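Local coordinates for aeromonas extracellular serine protease (Aeromonas sobria, PDB 3WQB), which cleaves peptide bonds that follow two basic residues, one of them lysine, as a secreted, calcium-binding serine protease and probable virulence factor, at residues Val72-Val77 with Pro137-Gln142; Val183-Ala188 with Lys526-Met531; Ser480-Arg485 with Lys584-Ser589. The protein carries 1 engineered substitution. All blocks are in the same frame, centred on the assembly; numbering follows the deposited sequence.

Interaction 1 (Val72-Val77 with Pro137-Gln142); sequences VNVAVV and PRAQLQ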
ATOM      1  N   VAL A  72      22.396   5.434   0.209  1.00 12.98           N
ATOM      2  CA  VAL A  72      20.974   5.358  -0.175  1.00 12.61           C
ATOM      3  C   VAL A  72      20.093   6.324   0.611  1.00 11.95           C
ATOM      4  O   VAL A  72      20.068   6.284   1.842  1.00 12.31           O
ATOM      5  CB  VAL A  72      20.420   3.928  -0.057  1.00 12.12           C
ATOM      6  CG1 VAL A  72      18.957   3.865  -0.550  1.00 12.43           C
ATOM      7  CG2 VAL A  72      21.267   2.969  -0.873  1.00 12.91           C
ATOM      8  N   ASN A  73      19.378   7.187  -0.113  1.00 11.71           N
ATOM      9  CA  ASN A  73      18.502   8.195   0.483  1.00 11.61           C
ATOM     10  C   ASN A  73      17.066   7.689   0.516  1.00 11.14           C
ATOM     11  O   ASN A  73      16.515   7.299  -0.522  1.00 10.94           O
ATOM     12  CB  ASN A  73      18.566   9.510  -0.300  1.00 12.78           C
ATOM     13  CG  ASN A  73      19.906  10.210  -0.175  1.00 13.09           C
ATOM     14  OD1 ASN A  73      20.630  10.050   0.817  1.00 14.31           O
ATOM     15  ND2 ASN A  73      20.237  11.009  -1.188  1.00 15.33           N
ATOM     16  N   VAL A  74      16.486   7.662   1.712  1.00 11.33           N
ATOM     17  CA  VAL A  74      15.130   7.180   1.921  1.00 11.21           C
ATOM     18  C   VAL A  74      14.244   8.301   2.461  1.00 10.43           C
ATOM     19  O   VAL A  74      14.594   8.947   3.457  1.00 11.26           O
ATOM     20  CB  VAL A  74      15.096   5.992   2.918  1.00 11.02           C
ATOM     21  CG1 VAL A  74      13.684   5.444   3.045  1.00 11.45           C
ATOM     22  CG2 VAL A  74      16.042   4.875   2.492  1.00 12.23           C
ATOM     23  N   ALA A  75      13.093   8.519   1.818  1.00 10.47           N
ATOM     24  CA  ALA A  75      12.077   9.455   2.317  1.00 10.28           C
ATOM     25  C   ALA A  75      11.003   8.699   3.085  1.00 10.18           C
ATOM     26  O   ALA A  75      10.426   7.739   2.571  1.00 10.72           O
ATOM     27  CB  ALA A  75      11.436  10.215   1.173  1.00 10.88           C
ATOM     28  N   VAL A  76      10.721   9.151   4.301  1.00  9.72           N
ATOM     29  CA  VAL A  76       9.645   8.591   5.104  1.00  9.69           C
ATOM     30  C   VAL A  76       8.486   9.572   5.087  1.00  9.69           C
ATOM     31  O   VAL A  76       8.532  10.634   5.721  1.00  9.88           O
ATOM     32  CB  VAL A  76      10.131   8.278   6.533  1.00  9.83           C
ATOM     33  CG1 VAL A  76       9.003   7.761   7.389  1.00 10.47           C
ATOM     34  CG2 VAL A  76      11.249   7.245   6.475  1.00 11.38           C
ATOM     35  N   VAL A  77       7.469   9.231   4.305  1.00  8.83           N
ATOM     36  CA  VAL A  77       6.288  10.071   4.130  1.00  9.30           C
ATOM     37  C   VAL A  77       5.241   9.513   5.093  1.00  9.20           C
ATOM     38  O   VAL A  77       4.648   8.467   4.862  1.00  9.89           O
ATOM     39  CB  VAL A  77       5.821  10.066   2.655  1.00  9.07           C
ATOM     40  CG1 VAL A  77       4.643  11.017   2.448  1.00 10.04           C
ATOM     41  CG2 VAL A  77       6.984  10.442   1.728  1.00 10.36           C
ATOM     42  N   PRO A 137      21.444   0.493   8.309  1.00 10.83           N
ATOM     43  CA  PRO A 137      21.818   1.508   9.293  1.00 11.73           C
ATOM     44  C   PRO A 137      22.760   2.589   8.773  1.00 12.15           C
ATOM     45  O   PRO A 137      23.123   3.502   9.523  1.00 12.70           O
ATOM     46  CB  PRO A 137      22.475   0.690  10.408  1.00 12.29           C
ATOM     47  CG  PRO A 137      23.045  -0.484   9.712  1.00 12.30           C
ATOM     48  CD  PRO A 137      22.090  -0.805   8.584  1.00 10.86           C
ATOM     49  N   ARG A 138      23.137   2.510   7.506  1.00 12.56           N
ATOM     50  CA  ARG A 138      23.910   3.591   6.896  1.00 13.27           C
ATOM     51  C   ARG A 138      23.108   4.391   5.864  1.00 13.13           C
ATOM     52  O   ARG A 138      23.636   5.320   5.237  1.00 14.09           O
ATOM     53  CB  ARG A 138      25.231   3.069   6.318  1.00 13.94           C
ATOM     54  CG  ARG A 138      26.186   2.498   7.370  1.00 15.13           C
ATOM     55  CD  ARG A 138      27.548   2.155   6.776  1.00 19.13           C
ATOM     56  NE  ARG A 138      28.212   3.349   6.266  1.00 22.17           N
ATOM     57  CZ  ARG A 138      29.179   3.360   5.350  1.00 23.77           C
ATOM     58  NH1 ARG A 138      29.625   2.234   4.808  1.00 24.84           N
ATOM     59  NH2 ARG A 138      29.691   4.515   4.965  1.00 25.53           N
ATOM     60  N   ALA A 139      21.834   4.040   5.692  1.00 12.76           N
ATOM     61  CA  ALA A 139      20.956   4.819   4.820  1.00 13.14           C
ATOM     62  C   ALA A 139      20.666   6.185   5.452  1.00 13.61           C
ATOM     63  O   ALA A 139      20.788   6.351   6.675  1.00 15.39           O
ATOM     64  CB  ALA A 139      19.671   4.053   4.534  1.00 13.08           C
ATOM     65  N   GLN A 140      20.276   7.150   4.622  1.00 13.07           N
ATOM     66  CA  GLN A 140      19.992   8.514   5.088  1.00 13.16           C
ATOM     67  C   GLN A 140      18.512   8.827   4.961  1.00 12.99           C
ATOM     68  O   GLN A 140      17.904   8.529   3.941  1.00 13.08           O
ATOM     69  CB  GLN A 140      20.818   9.540   4.312  1.00 14.43           C
ATOM     70  CG  GLN A 140      22.320   9.424   4.538  1.00 17.26           C
ATOM     71  CD  GLN A 140      22.849  10.436   5.532  1.00 22.23           C
ATOM     72  OE1 GLN A 140      22.886  10.183   6.735  1.00 24.79           O
ATOM     73  NE2 GLN A 140      23.280  11.588   5.027  1.00 25.22           N
ATOM     74  N   LEU A 141      17.953   9.446   5.995  1.00 12.60           N
ATOM     75  CA  LEU A 141      16.508   9.683   6.081  1.00 12.36           C
ATOM     76  C   LEU A 141      16.103  11.136   5.919  1.00 11.90           C
ATOM     77  O   LEU A 141      16.812  12.055   6.370  1.00 12.25           O
ATOM     78  CB  LEU A 141      15.986   9.241   7.447  1.00 13.07           C
ATOM     79  CG  LEU A 141      16.168   7.792   7.866  1.00 14.31           C
ATOM     80  CD1 LEU A 141      15.989   7.686   9.378  1.00 16.68           C
ATOM     81  CD2 LEU A 141      15.172   6.930   7.111  1.00 17.33           C
ATOM     82  N   GLN A 142      14.952  11.330   5.279  1.00 11.43           N
ATOM     83  CA  GLN A 142      14.188  12.566   5.395  1.00 11.31           C
ATOM     84  C   GLN A 142      12.787  12.217   5.868  1.00 10.91           C
ATOM     85  O   GLN A 142      12.280  11.131   5.578  1.00 11.02           O
ATOM     86  CB  GLN A 142      14.051  13.261   4.047  1.00 11.56           C
ATOM     87  CG  GLN A 142      15.297  13.881   3.487  1.00 12.53           C
ATOM     88  CD  GLN A 142      15.062  14.340   2.065  1.00 13.08           C
ATOM     89  OE1 GLN A 142      14.203  13.797   1.355  1.00 13.18           O
ATOM     90  NE2 GLN A 142      15.817  15.347   1.637  1.00 12.86           N
TER
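Val76 and Leu141 meet methyl to methyl, CG2 of the valine lying 4.0 Å from CD2 of the leucine where the two side chains slant across each other. In Val76 the CG1 branch is anti to the backbone N (chi1 177°), which places CG2 beside that N as the branch that meets Leu141. Leucine CD2 also lies 4.3 Å from CB of Val74, and CG2 of Val74 packs on CB of Ala139 at 4.2 Å. Branched aliphatic residues suit this buried side: valine favours the extended backbone of a strand, and leucine reaches across to two valines at once.

The opposite face is more polar. Asn73 and Gln140 stand side by side and point the same way, OD1 of Asn73 resting 3.5 Å from CB of Gln140 while Asn73 ND2 bonds to the carbonyl of Asp170. Gln142 is buried beside the small Ala75, and its amide is satisfied by Asn171 through OE1 and by the carbonyls of Pro94 and Ala167 through NE2.

Between the two faces the backbones form a parallel ladder. Gln140 N donates to Val72 O, Val74 N to Gln140 O (2.8 Å), Gln142 N to Val74 O (3.0 Å) and Val76 N to Gln142 O (2.8 Å). A CA-H of Leu141 adds a contact with Val74 O.

This pair belongs to the parallel sheet of the subtilisin fold, two neighbouring strands joined by a beta-alpha-beta crossover. The connecting helix 115-124 lies against Val74, Val76 and Leu141 through Ile123, Val119 and Ser120. Strand 140-144 is the outermost strand on this side, whereas strand 73-77, which runs into the predicted charge-relay residue Asp78, has strand 173-179 on its other flank; Val72, just before it, packs on helix 335-352.

Interaction 2 (Val183-Ala188 with Lys526-Met531); sequences VDPRSA and KGLRDM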
ATOM      1  N   VAL A 183     -15.245   1.968   1.305  1.00 13.31           N
ATOM      2  CA  VAL A 183     -16.483   1.181   1.234  1.00 13.67           C
ATOM      3  C   VAL A 183     -17.212   1.377  -0.095  1.00 13.55           C
ATOM      4  O   VAL A 183     -18.193   0.687  -0.383  1.00 13.60           O
ATOM      5  CB  VAL A 183     -17.446   1.446   2.430  1.00 13.95           C
ATOM      6  CG1 VAL A 183     -16.778   1.038   3.737  1.00 14.82           C
ATOM      7  CG2 VAL A 183     -17.873   2.910   2.479  1.00 14.79           C
ATOM      8  N   ASP A 184     -16.724   2.316  -0.903  1.00 13.82           N
ATOM      9  CA  ASP A 184     -17.237   2.524  -2.247  1.00 14.83           C
ATOM     10  C   ASP A 184     -16.069   2.567  -3.213  1.00 14.57           C
ATOM     11  O   ASP A 184     -15.020   3.113  -2.884  1.00 14.83           O
ATOM     12  CB  ASP A 184     -18.055   3.814  -2.341  1.00 15.30           C
ATOM     13  CG  ASP A 184     -19.397   3.707  -1.635  1.00 17.31           C
ATOM     14  OD1 ASP A 184     -19.514   4.282  -0.535  1.00 18.86           O
ATOM     15  OD2 ASP A 184     -20.326   3.039  -2.158  1.00 18.01           O
ATOM     16  N   PRO A 185     -16.248   1.977  -4.402  1.00 14.68           N
ATOM     17  CA  PRO A 185     -15.149   1.878  -5.345  1.00 15.12           C
ATOM     18  C   PRO A 185     -14.745   3.241  -5.876  1.00 15.75           C
ATOM     19  O   PRO A 185     -15.572   4.154  -5.978  1.00 16.09           O
ATOM     20  CB  PRO A 185     -15.728   1.016  -6.468  1.00 14.90           C
ATOM     21  CG  PRO A 185     -17.199   1.292  -6.413  1.00 15.43           C
ATOM     22  CD  PRO A 185     -17.503   1.431  -4.953  1.00 14.94           C
ATOM     23  N   ARG A 186     -13.470   3.381  -6.193  1.00 16.59           N
ATOM     24  CA  ARG A 186     -12.992   4.607  -6.805  1.00 17.93           C
ATOM     25  C   ARG A 186     -12.347   4.363  -8.147  1.00 18.65           C
ATOM     26  O   ARG A 186     -11.736   3.328  -8.367  1.00 18.50           O
ATOM     27  CB  ARG A 186     -12.021   5.319  -5.873  1.00 18.79           C
ATOM     28  CG  ARG A 186     -12.732   6.081  -4.772  1.00 20.45           C
ATOM     29  CD  ARG A 186     -11.751   6.636  -3.788  1.00 23.88           C
ATOM     30  NE  ARG A 186     -12.422   7.149  -2.604  1.00 24.54           N
ATOM     31  CZ  ARG A 186     -12.206   8.351  -2.080  1.00 25.71           C
ATOM     32  NH1 ARG A 186     -11.321   9.180  -2.628  1.00 26.31           N
ATOM     33  NH2 ARG A 186     -12.873   8.720  -0.997  1.00 26.63           N
ATOM     34  N   SER A 187     -12.515   5.324  -9.047  1.00 19.87           N
ATOM     35  CA  SER A 187     -11.721   5.393 -10.264  1.00 21.25           C
ATOM     36  C   SER A 187     -10.286   5.829  -9.923  1.00 21.52           C
ATOM     37  O   SER A 187     -10.069   6.580  -8.970  1.00 21.73           O
ATOM     38  CB  SER A 187     -12.362   6.381 -11.238  1.00 21.93           C
ATOM     39  OG  SER A 187     -11.484   6.673 -12.305  1.00 24.19           O
ATOM     40  N   ALA A 188      -9.302   5.353 -10.687  1.00 22.19           N
ATOM     41  CA  ALA A 188      -7.914   5.771 -10.463  1.00 22.61           C
ATOM     42  C   ALA A 188      -7.506   6.948 -11.358  1.00 22.67           C
ATOM     43  O   ALA A 188      -6.367   7.427 -11.306  1.00 23.45           O
ATOM     44  CB  ALA A 188      -6.969   4.588 -10.655  1.00 22.81           C
ATOM     45  N   LYS A 526     -23.641   2.784  -8.382  1.00 20.97           N
ATOM     46  CA  LYS A 526     -24.331   1.901  -9.317  1.00 20.89           C
ATOM     47  C   LYS A 526     -23.533   0.627  -9.527  1.00 20.23           C
ATOM     48  O   LYS A 526     -24.083  -0.423  -9.884  1.00 19.65           O
ATOM     49  CB  LYS A 526     -24.497   2.596 -10.667  1.00 21.79           C
ATOM     50  CG  LYS A 526     -25.542   3.697 -10.703  1.00 24.28           C
ATOM     51  CD  LYS A 526     -25.944   3.980 -12.145  1.00 27.67           C
ATOM     52  CE  LYS A 526     -26.662   2.782 -12.769  1.00 29.55           C
ATOM     53  NZ  LYS A 526     -26.430   2.687 -14.236  1.00 31.34           N
ATOM     54  N   GLY A 527     -22.228   0.733  -9.307  1.00 19.61           N
ATOM     55  CA  GLY A 527     -21.315  -0.373  -9.532  1.00 19.06           C
ATOM     56  C   GLY A 527     -19.891   0.136  -9.620  1.00 18.36           C
ATOM     57  O   GLY A 527     -19.501   1.046  -8.894  1.00 19.51           O
ATOM     58  N   LEU A 528     -19.118  -0.453 -10.518  1.00 16.82           N
ATOM     59  CA  LEU A 528     -17.726  -0.064 -10.714  1.00 15.68           C
ATOM     60  C   LEU A 528     -17.633   0.847 -11.916  1.00 15.27           C
ATOM     61  O   LEU A 528     -18.311   0.619 -12.911  1.00 15.07           O
ATOM     62  CB  LEU A 528     -16.854  -1.299 -10.955  1.00 15.39           C
ATOM     63  CG  LEU A 528     -16.860  -2.412  -9.900  1.00 14.95           C
ATOM     64  CD1 LEU A 528     -15.868  -3.494 -10.295  1.00 14.22           C
ATOM     65  CD2 LEU A 528     -16.554  -1.867  -8.512  1.00 15.19           C
ATOM     66  N   ARG A 529     -16.798   1.875 -11.808  1.00 14.70           N
ATOM     67  CA  ARG A 529     -16.545   2.799 -12.911  1.00 14.69           C
ATOM     68  C   ARG A 529     -15.035   2.984 -13.034  1.00 14.70           C
ATOM     69  O   ARG A 529     -14.422   3.685 -12.219  1.00 14.85           O
ATOM     70  CB  ARG A 529     -17.240   4.152 -12.678  1.00 14.45           C
ATOM     71  CG  ARG A 529     -18.779   4.131 -12.756  1.00 15.59           C
ATOM     72  CD  ARG A 529     -19.265   3.659 -14.124  1.00 15.40           C
ATOM     73  NE  ARG A 529     -20.722   3.693 -14.269  1.00 17.28           N
ATOM     74  CZ  ARG A 529     -21.538   2.695 -13.937  1.00 17.21           C
ATOM     75  NH1 ARG A 529     -21.060   1.567 -13.420  1.00 15.96           N
ATOM     76  NH2 ARG A 529     -22.840   2.821 -14.123  1.00 18.63           N
ATOM     77  N   ASP A 530     -14.439   2.321 -14.025  1.00 14.88           N
ATOM     78  CA  ASP A 530     -12.978   2.323 -14.219  1.00 14.92           C
ATOM     79  C   ASP A 530     -12.232   1.995 -12.920  1.00 14.22           C
ATOM     80  O   ASP A 530     -11.241   2.643 -12.568  1.00 14.65           O
ATOM     81  CB  ASP A 530     -12.478   3.663 -14.782  1.00 15.63           C
ATOM     82  CG  ASP A 530     -12.925   3.928 -16.211  1.00 18.28           C
ATOM     83  OD1 ASP A 530     -13.224   2.972 -16.953  1.00 20.05           O
ATOM     84  OD2 ASP A 530     -12.952   5.122 -16.587  1.00 22.22           O
ATOM     85  N   MET A 531     -12.725   1.001 -12.189  1.00 12.81           N
ATOM     86  CA  MET A 531     -12.010   0.564 -11.001  1.00 12.58           C
ATOM     87  C   MET A 531     -10.770  -0.202 -11.438  1.00 11.83           C
ATOM     88  O   MET A 531     -10.866  -1.146 -12.215  1.00 11.63           O
ATOM     89  CB  MET A 531     -12.869  -0.307 -10.097  1.00 13.13           C
ATOM     90  CG  MET A 531     -12.122  -0.644  -8.821  1.00 14.96           C
ATOM     91  SD  MET A 531     -12.975  -1.756  -7.730  1.00 21.92           S
ATOM     92  CE  MET A 531     -11.591  -2.632  -7.018  1.00 19.78           C
TER
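Leu528 and Met531 reach Pro185 by different torsions: the leucine sets CG anti to its carbonyl carbon (chi1 -56°), whereas the methionine sets CG anti to its backbone N (chi1 -175°) and keeps SD extended beyond it. Both arrive at the same proline carbon. CB of Pro185 is 3.6 Å from CD2 of Leu528 and 4.1 Å from SD of Met531, with the proline and leucine side chains crossing at about a right angle. The next ring atom, CG of Pro185, sits 3.4 Å from O of Gly527. Proline suits this place because its compact ring packs against apolar groups and it has no backbone N-H to be satisfied.

Further along, CB of Ser187 lies 3.5 Å from O of Arg529, and its OG approaches CB of Asp530 at 4.0 Å. That hydroxyl is hydrogen-bonded within its own loop, to N of Asn189. No hydrogen bond links the two segments themselves; they meet by packing, and a polar tie lies just beside them, from OD2 of Asp184 to OG1 of Thr525.

The meeting joins two domains: 183-188 is a loop of the subtilisin domain between strand 173-179 and helix 191-205, whereas the segment 526-531 belongs to the P-domain. Here the P-domain chain turns a corner at a G1 beta bulge, where Asp530 and Met531 both face Val479. Asp530 takes left-handed backbone angles (phi 50°), which aspartate tolerates better than most residues with a side chain, and its N is bonded to OG of Ser480.

The long side chain of Arg529 bends back over its own backbone. Its NH2 forms a salt bridge with Asp482, and NH1 donates to O of Leu528 at 3.0 Å, approaching from above the carbonyl plane while that oxygen stays in the plane of the guanidinium.

Interaction 3 (Ser480-Arg485 with Lys584-Ser589); sequences SLDHQR and KLISWS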
ATOM      1  N   SER A 480     -15.669  -1.661 -15.498  1.00 12.03           N
ATOM      2  CA  SER A 480     -16.915  -0.927 -15.310  1.00 12.64           C
ATOM      3  C   SER A 480     -18.067  -1.913 -15.398  1.00 12.77           C
ATOM      4  O   SER A 480     -18.139  -2.712 -16.330  1.00 13.30           O
ATOM      5  CB  SER A 480     -17.068   0.173 -16.362  1.00 13.20           C
ATOM      6  OG  SER A 480     -16.027   1.123 -16.206  1.00 14.62           O
ATOM      7  N   LEU A 481     -18.944  -1.871 -14.398  1.00 12.76           N
ATOM      8  CA  LEU A 481     -20.105  -2.752 -14.344  1.00 13.07           C
ATOM      9  C   LEU A 481     -21.164  -2.151 -13.432  1.00 13.43           C
ATOM     10  O   LEU A 481     -20.865  -1.302 -12.589  1.00 13.57           O
ATOM     11  CB  LEU A 481     -19.710  -4.172 -13.889  1.00 13.16           C
ATOM     12  CG  LEU A 481     -19.070  -4.386 -12.515  1.00 12.70           C
ATOM     13  CD1 LEU A 481     -20.127  -4.416 -11.411  1.00 13.97           C
ATOM     14  CD2 LEU A 481     -18.284  -5.688 -12.516  1.00 14.28           C
ATOM     15  N   ASP A 482     -22.400  -2.607 -13.611  1.00 13.77           N
ATOM     16  CA  ASP A 482     -23.479  -2.313 -12.670  1.00 14.28           C
ATOM     17  C   ASP A 482     -23.830  -3.560 -11.886  1.00 14.19           C
ATOM     18  O   ASP A 482     -23.961  -4.644 -12.459  1.00 14.20           O
ATOM     19  CB  ASP A 482     -24.732  -1.838 -13.404  1.00 15.08           C
ATOM     20  CG  ASP A 482     -24.573  -0.461 -14.026  1.00 16.83           C
ATOM     21  OD1 ASP A 482     -23.690   0.314 -13.598  1.00 19.07           O
ATOM     22  OD2 ASP A 482     -25.363  -0.151 -14.939  1.00 21.81           O
ATOM     23  N   HIS A 483     -23.975  -3.401 -10.575  1.00 13.87           N
ATOM     24  CA  HIS A 483     -24.411  -4.479  -9.695  1.00 14.00           C
ATOM     25  C   HIS A 483     -24.810  -3.893  -8.355  1.00 14.62           C
ATOM     26  O   HIS A 483     -24.104  -3.045  -7.803  1.00 14.75           O
ATOM     27  CB  HIS A 483     -23.302  -5.517  -9.499  1.00 13.83           C
ATOM     28  CG  HIS A 483     -23.764  -6.775  -8.839  1.00 13.83           C
ATOM     29  ND1 HIS A 483     -23.952  -6.877  -7.479  1.00 14.47           N
ATOM     30  CD2 HIS A 483     -24.057  -7.992  -9.353  1.00 13.95           C
ATOM     31  CE1 HIS A 483     -24.366  -8.097  -7.184  1.00 14.36           C
ATOM     32  NE2 HIS A 483     -24.431  -8.796  -8.302  1.00 13.98           N
ATOM     33  N   GLN A 484     -25.947  -4.351  -7.840  1.00 14.83           N
ATOM     34  CA  GLN A 484     -26.549  -3.770  -6.642  1.00 15.42           C
ATOM     35  C   GLN A 484     -25.925  -4.195  -5.303  1.00 14.90           C
ATOM     36  O   GLN A 484     -26.212  -3.589  -4.276  1.00 15.76           O
ATOM     37  CB  GLN A 484     -28.055  -4.056  -6.609  1.00 16.06           C
ATOM     38  CG  GLN A 484     -28.865  -3.413  -7.719  1.00 17.95           C
ATOM     39  CD  GLN A 484     -30.257  -4.005  -7.817  1.00 21.17           C
ATOM     40  OE1 GLN A 484     -30.450  -5.215  -7.651  1.00 23.02           O
ATOM     41  NE2 GLN A 484     -31.238  -3.152  -8.086  1.00 23.34           N
ATOM     42  N   ARG A 485     -25.103  -5.239  -5.311  1.00 14.45           N
ATOM     43  CA  ARG A 485     -24.389  -5.678  -4.105  1.00 13.75           C
ATOM     44  C   ARG A 485     -22.957  -6.093  -4.443  1.00 13.42           C
ATOM     45  O   ARG A 485     -22.624  -7.275  -4.550  1.00 12.73           O
ATOM     46  CB  ARG A 485     -25.156  -6.781  -3.368  1.00 13.93           C
ATOM     47  CG  ARG A 485     -24.543  -7.129  -2.021  1.00 13.49           C
ATOM     48  CD  ARG A 485     -25.468  -7.958  -1.140  1.00 14.92           C
ATOM     49  NE  ARG A 485     -25.536  -9.349  -1.574  1.00 13.52           N
ATOM     50  CZ  ARG A 485     -25.826 -10.374  -0.777  1.00 13.21           C
ATOM     51  NH1 ARG A 485     -26.108 -10.175   0.514  1.00 15.83           N
ATOM     52  NH2 ARG A 485     -25.833 -11.606  -1.280  1.00 14.14           N
ATOM     53  N   LYS A 584     -24.588  -6.146 -14.738  1.00 16.09           N
ATOM     54  CA  LYS A 584     -24.250  -5.957 -16.135  1.00 16.81           C
ATOM     55  C   LYS A 584     -22.790  -5.548 -16.233  1.00 15.70           C
ATOM     56  O   LYS A 584     -22.398  -4.551 -15.642  1.00 15.98           O
ATOM     57  CB  LYS A 584     -25.155  -4.873 -16.741  1.00 17.91           C
ATOM     58  CG  LYS A 584     -24.834  -4.479 -18.178  1.00 20.51           C
ATOM     59  CD  LYS A 584     -25.822  -3.446 -18.703  1.00 23.17           C
ATOM     60  CE  LYS A 584     -25.545  -2.054 -18.152  1.00 24.84           C
ATOM     61  NZ  LYS A 584     -26.370  -1.008 -18.820  1.00 26.36           N
ATOM     62  N   LEU A 585     -21.989  -6.325 -16.955  1.00 15.11           N
ATOM     63  CA  LEU A 585     -20.633  -5.898 -17.290  1.00 14.85           C
ATOM     64  C   LEU A 585     -20.722  -4.871 -18.417  1.00 15.09           C
ATOM     65  O   LEU A 585     -21.337  -5.130 -19.457  1.00 15.94           O
ATOM     66  CB  LEU A 585     -19.774  -7.092 -17.718  1.00 14.66           C
ATOM     67  CG  LEU A 585     -18.323  -6.811 -18.111  1.00 14.53           C
ATOM     68  CD1 LEU A 585     -17.519  -6.179 -16.963  1.00 14.72           C
ATOM     69  CD2 LEU A 585     -17.656  -8.081 -18.592  1.00 15.55           C
ATOM     70  N   ILE A 586     -20.117  -3.711 -18.195  1.00 14.78           N
ATOM     71  CA  ILE A 586     -20.162  -2.600 -19.150  1.00 14.97           C
ATOM     72  C   ILE A 586     -18.922  -2.595 -20.052  1.00 14.76           C
ATOM     73  O   ILE A 586     -19.028  -2.591 -21.279  1.00 14.88           O
ATOM     74  CB  ILE A 586     -20.333  -1.236 -18.416  1.00 15.12           C
ATOM     75  CG1 ILE A 586     -21.659  -1.205 -17.646  1.00 16.11           C
ATOM     76  CG2 ILE A 586     -20.228  -0.057 -19.404  1.00 15.29           C
ATOM     77  CD1 ILE A 586     -21.747  -0.111 -16.592  1.00 16.84           C
ATOM     78  N   SER A 587     -17.744  -2.597 -19.435  1.00 13.98           N
ATOM     79  CA  SER A 587     -16.501  -2.562 -20.184  1.00 14.15           C
ATOM     80  C   SER A 587     -15.378  -2.998 -19.280  1.00 13.11           C
ATOM     81  O   SER A 587     -15.503  -2.958 -18.061  1.00 13.41           O
ATOM     82  CB  SER A 587     -16.202  -1.147 -20.683  1.00 14.47           C
ATOM     83  OG  SER A 587     -15.900  -0.277 -19.613  1.00 17.58           O
ATOM     84  N   TRP A 588     -14.273  -3.404 -19.888  1.00 12.69           N
ATOM     85  CA  TRP A 588     -13.029  -3.520 -19.156  1.00 12.38           C
ATOM     86  C   TRP A 588     -11.892  -3.132 -20.071  1.00 12.57           C
ATOM     87  O   TRP A 588     -12.055  -3.121 -21.297  1.00 13.14           O
ATOM     88  CB  TRP A 588     -12.834  -4.919 -18.566  1.00 12.72           C
ATOM     89  CG  TRP A 588     -12.580  -6.020 -19.550  1.00 11.82           C
ATOM     90  CD1 TRP A 588     -13.444  -6.498 -20.494  1.00 13.08           C
ATOM     91  CD2 TRP A 588     -11.384  -6.801 -19.664  1.00 11.69           C
ATOM     92  NE1 TRP A 588     -12.859  -7.519 -21.190  1.00 12.98           N
ATOM     93  CE2 TRP A 588     -11.594  -7.729 -20.702  1.00 11.78           C
ATOM     94  CE3 TRP A 588     -10.147  -6.789 -19.002  1.00 10.97           C
ATOM     95  CZ2 TRP A 588     -10.623  -8.659 -21.079  1.00 12.45           C
ATOM     96  CZ3 TRP A 588      -9.185  -7.717 -19.371  1.00 11.15           C
ATOM     97  CH2 TRP A 588      -9.429  -8.641 -20.400  1.00 12.07           C
ATOM     98  N   SER A 589     -10.751  -2.805 -19.473  1.00 12.60           N
ATOM     99  CA  SER A 589      -9.559  -2.458 -20.222  1.00 12.57           C
ATOM    100  C   SER A 589      -8.369  -3.203 -19.643  1.00 12.39           C
ATOM    101  O   SER A 589      -8.306  -3.446 -18.440  1.00 12.57           O
ATOM    102  CB  SER A 589      -9.309  -0.951 -20.179  1.00 13.35           C
ATOM    103  OG  SER A 589     -10.376  -0.241 -20.769  1.00 14.74           O
TER
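Ser480 faces two residues at once, Ile586 and Ser587, the mark of a classic beta bulge in an antiparallel sheet of the P-domain, a jelly-roll-like beta sandwich. Its O accepts from Ile586 N at 2.9 Å and from Ser587 N at 3.1 Å, both donors coming from the same face of the carbonyl plane, while Ser480 N returns a bond to Ser587 O. The extra residue is accommodated by a helix-like backbone at Ile586 (psi -54°).

Past the bulge the register moves by one. Leu481 and Leu585 form a non-hydrogen-bonded pair, with CB of Leu481 4.3 Å from CD1 of Leu585, and both leucines are buried on one face. Asp482 and Lys584 then close a hydrogen-bonded pair: Asp482 N donates to Lys584 O, and Lys584 N to Asp482 O, each at 2.8 Å.

On the other face Ile586 slants across Asp482. Its CD1 is anti to CA (chi2 163°), an extended arrangement that carries the methyl out to 3.6 Å from the carboxylate OD1. Asp482 and Lys584 lie side by side, pointing the same way, but OD2 and NZ remain 4.1 Å apart, beyond a salt bridge. The carboxylate has its salt bridges with the 526-531 segment, OD2 with NZ of Lys526 and OD1 with Arg529; with three basic groups nearby, its negative charge is probably stabilised.

A further shell leads to the calcium site. Arg485 NE makes a salt bridge to OD1 of the calcium ligand Asp488, and its NH1 bonds to O of Gly557. His483, with two ring nitrogens, can serve both directions: NE2 bonds to OD2 of Asp553, another calcium ligand, and ND1 accepts from N of Arg485 at 3.0 Å, the donor tilted 26° from the ring plane.

Overall arrangement
Interaction 1 lies in the parallel sheet of the subtilisin domain, and interaction 3 in the P-domain on the opposite side of the chain's centre, their centres 43 Å apart. Interaction 2 stands between the domains: its centre is 35 Å from that of interaction 1, with about 17 Å between nearest atoms, but only 10 Å from that of interaction 3. Interactions 2 and 3 touch, because strand 471-482 pairs with both 527-535 and 583-595. Along the chain interaction 1 closes first, and the segments of the other two then alternate. Through strand 527-535, which pairs in this sheet with 471-482, the subtilisin loop 183-188 rests on the same P-domain sheet that interaction 3 belongs to.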